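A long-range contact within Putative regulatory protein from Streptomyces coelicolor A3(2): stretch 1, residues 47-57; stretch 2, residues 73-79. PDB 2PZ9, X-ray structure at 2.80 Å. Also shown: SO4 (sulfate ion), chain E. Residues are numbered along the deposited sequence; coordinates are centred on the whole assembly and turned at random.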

# COMPACT_ATOMS: atom_id res chain seq x y z
N GLY A 47 -1.46 -13.94 8.22
CA GLY A 47 -0.97 -14.30 6.89
C GLY A 47 -1.04 -15.79 6.70
O GLY A 47 -1.69 -16.48 7.48
N ILE A 48 -0.35 -16.27 5.67
CA ILE A 48 -0.31 -17.71 5.34
C ILE A 48 0.58 -18.55 6.26
O ILE A 48 0.09 -19.41 6.99
N ALA A 49 1.90 -18.31 6.23
CA ALA A 49 2.82 -18.99 7.14
C ALA A 49 2.34 -18.88 8.58
O ALA A 49 2.36 -19.85 9.32
N GLY A 50 1.85 -17.70 8.96
CA GLY A 50 1.34 -17.48 10.31
C GLY A 50 -0.03 -18.05 10.65
O GLY A 50 -0.38 -18.14 11.82
N ALA A 51 -0.84 -18.40 9.67
CA ALA A 51 -2.16 -18.93 10.00
C ALA A 51 -2.11 -20.42 10.41
O ALA A 51 -1.30 -21.20 9.88
N ARG A 52 -2.98 -20.79 11.36
CA ARG A 52 -3.11 -22.18 11.82
C ARG A 52 -4.46 -22.82 11.44
O ARG A 52 -5.53 -22.29 11.77
N VAL A 53 -4.38 -23.95 10.74
CA VAL A 53 -5.55 -24.80 10.44
C VAL A 53 -6.27 -25.24 11.72
O VAL A 53 -7.50 -25.27 11.76
N ASP A 54 -5.49 -25.59 12.75
CA ASP A 54 -5.99 -25.70 14.13
C ASP A 54 -7.02 -24.62 14.45
O ASP A 54 -8.20 -24.92 14.59
N ARG A 55 -6.56 -23.37 14.54
CA ARG A 55 -7.44 -22.25 14.85
C ARG A 55 -8.61 -22.14 13.88
O ARG A 55 -9.75 -21.87 14.29
N ILE A 56 -8.34 -22.36 12.59
CA ILE A 56 -9.37 -22.18 11.58
C ILE A 56 -10.53 -23.17 11.77
O ILE A 56 -11.69 -22.77 11.73
N ALA A 57 -10.19 -24.45 11.97
CA ALA A 57 -11.19 -25.48 12.17
C ALA A 57 -11.89 -25.25 13.51
O ALA A 57 -13.12 -25.34 13.59
N SER A 73 -4.49 -28.05 1.11
CA SER A 73 -3.39 -27.52 1.92
C SER A 73 -3.72 -26.15 2.49
O SER A 73 -4.60 -25.45 2.00
N LYS A 74 -2.99 -25.75 3.52
CA LYS A 74 -3.13 -24.38 4.01
C LYS A 74 -3.05 -23.39 2.85
O LYS A 74 -3.78 -22.40 2.80
N GLU A 75 -2.17 -23.66 1.89
CA GLU A 75 -1.91 -22.71 0.79
C GLU A 75 -3.04 -22.74 -0.26
O GLU A 75 -3.45 -21.70 -0.77
N ALA A 76 -3.54 -23.94 -0.54
CA ALA A 76 -4.73 -24.11 -1.36
C ALA A 76 -5.93 -23.37 -0.78
O ALA A 76 -6.69 -22.75 -1.51
N LEU A 77 -6.09 -23.44 0.53
CA LEU A 77 -7.15 -22.76 1.22
C LEU A 77 -7.02 -21.27 1.03
O LEU A 77 -7.98 -20.61 0.63
N TYR A 78 -5.83 -20.72 1.32
CA TYR A 78 -5.58 -19.31 1.01
C TYR A 78 -6.04 -18.98 -0.42
O TYR A 78 -6.89 -18.10 -0.61
N ALA A 79 -5.50 -19.70 -1.41
CA ALA A 79 -5.75 -19.38 -2.82
C ALA A 79 -7.24 -19.20 -3.05
O ALA A 79 -7.67 -18.19 -3.62

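The contact buries 395 Å² in total, and Lys 74 and Ile 48 supply the largest shares.

Ile 48 (chi1 m, chi2 t) leaves its backbone sideways, but the end of its side chain comes nearer to the helix of stretch 2. Ile 48 CG1 lies over one face of the Tyr 78 ring, 4.0 Å from the ring centroid and 3.8 Å from Tyr 78 CD2. This is a CH-pi contact. Tyr 78 has chi1 t and points toward stretch 1; its hydroxyl is hydrogen-bonded elsewhere in the structure. Ile 56 (m, t) and Leu 77 (t, p) point toward each other's stretch and meet at 4.2 Å between Ile 56 CD1 and Leu 77 CD2.

Lys 74 (t, t, p, t) points toward stretch 1, and its chain runs along that backbone. Its aliphatic part packs against Val 53 (chi1 t), with Val 53 CG2 4.0 Å from Lys 74 CG. Lys 74 CD is 3.2 Å from Ala 51 O, and Lys 74 CE is 3.0 Å from Ile 48 O.

The polar link across the stretches is one weak hydrogen bond, from Lys 74 NZ to Ala 49 O at 3.3 Å. Lys 74 NZ is also 3.2 Å from Ile 48 O, but the angle is too poor for a bond.

Within stretch 2, Ser 73 (chi1 p) caps the helix: Ser 73 OG accepts from Ala 76 N at 2.8 Å.

A sulfate, probably from the crystallisation liquor, sits at the start of the helix that begins at Val 53. Asp 54 N donates to sulfate O2 at a very short 2.4 Å. Val 53 N makes a weak bond to sulfate O4 at 3.3 Å. Arg 52 points away from stretch 2, and sulfate O3 lies at the edge of its guanidinium.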

# COMPACT_ATOMS: atom_id res chain seq x y z
CB ILE A 48 0.14 -17.95 3.88
CG1 ILE A 48 -0.69 -17.12 2.91
CG2 ILE A 48 0.13 -19.46 3.55
CD1 ILE A 48 0.07 -16.76 1.66
CB ALA A 49 4.24 -18.44 6.99
CB ALA A 51 -3.16 -18.69 8.87
CB ARG A 52 -2.89 -22.28 13.33
CG ARG A 52 -1.44 -22.12 13.73
CD ARG A 52 -1.05 -23.12 14.82
NE ARG A 52 0.35 -22.94 15.22
CZ ARG A 52 0.77 -22.19 16.25
NH1 ARG A 52 -0.11 -21.55 17.01
NH2 ARG A 52 2.06 -22.09 16.52
CB VAL A 53 -5.13 -26.01 9.57
CG1 VAL A 53 -6.30 -26.98 9.33
CG2 VAL A 53 -4.52 -25.54 8.25
CB ASP A 54 -4.83 -25.58 15.14
CG ASP A 54 -4.10 -26.89 15.35
OD1 ASP A 54 -4.19 -27.77 14.46
OD2 ASP A 54 -3.44 -27.04 16.41
CB ARG A 55 -6.68 -20.92 14.84
CG ARG A 55 -5.80 -20.64 16.04
CD ARG A 55 -5.22 -19.26 15.83
NE ARG A 55 -3.93 -19.07 16.47
CZ ARG A 55 -2.78 -18.87 15.83
NH1 ARG A 55 -2.74 -18.83 14.50
NH2 ARG A 55 -1.66 -18.70 16.52
CB ILE A 56 -8.81 -22.25 10.15
CG1 ILE A 56 -8.07 -20.95 9.82
CG2 ILE A 56 -9.95 -22.52 9.14
CD1 ILE A 56 -7.20 -21.01 8.56
CB ALA A 57 -10.55 -26.84 12.13
CB SER A 73 -2.13 -27.40 1.05
OG SER A 73 -2.26 -26.36 0.08
CB LYS A 74 -2.03 -24.09 5.04
CG LYS A 74 -2.37 -23.01 6.07
CD LYS A 74 -1.27 -22.85 7.14
CE LYS A 74 0.05 -22.33 6.56
NZ LYS A 74 1.15 -22.39 7.53
CB GLU A 75 -0.51 -22.94 0.17
CG GLU A 75 0.66 -23.15 1.21
CD GLU A 75 0.80 -24.63 1.70
OE1 GLU A 75 0.96 -25.54 0.84
OE2 GLU A 75 0.76 -24.87 2.94
CB ALA A 76 -5.04 -25.59 -1.55
CB LEU A 77 -7.14 -23.13 2.70
CG LEU A 77 -8.15 -22.49 3.68
CD1 LEU A 77 -9.59 -22.58 3.21
CD2 LEU A 77 -8.02 -23.08 5.05
CB TYR A 78 -4.12 -18.87 1.22
CG TYR A 78 -3.92 -17.38 0.92
CD1 TYR A 78 -3.43 -16.94 -0.34
CD2 TYR A 78 -4.23 -16.39 1.88
CE1 TYR A 78 -3.26 -15.58 -0.62
CE2 TYR A 78 -4.05 -15.02 1.61
CZ TYR A 78 -3.58 -14.63 0.36
OH TYR A 78 -3.42 -13.26 0.10
CB ALA A 79 -5.18 -20.47 -3.75
S SO4 E . -1.86 -26.07 11.95
O1 SO4 E . -1.93 -27.51 11.72
O2 SO4 E . -3.16 -25.62 12.42
O3 SO4 E . -0.91 -25.76 13.02
O4 SO4 E . -1.47 -25.40 10.70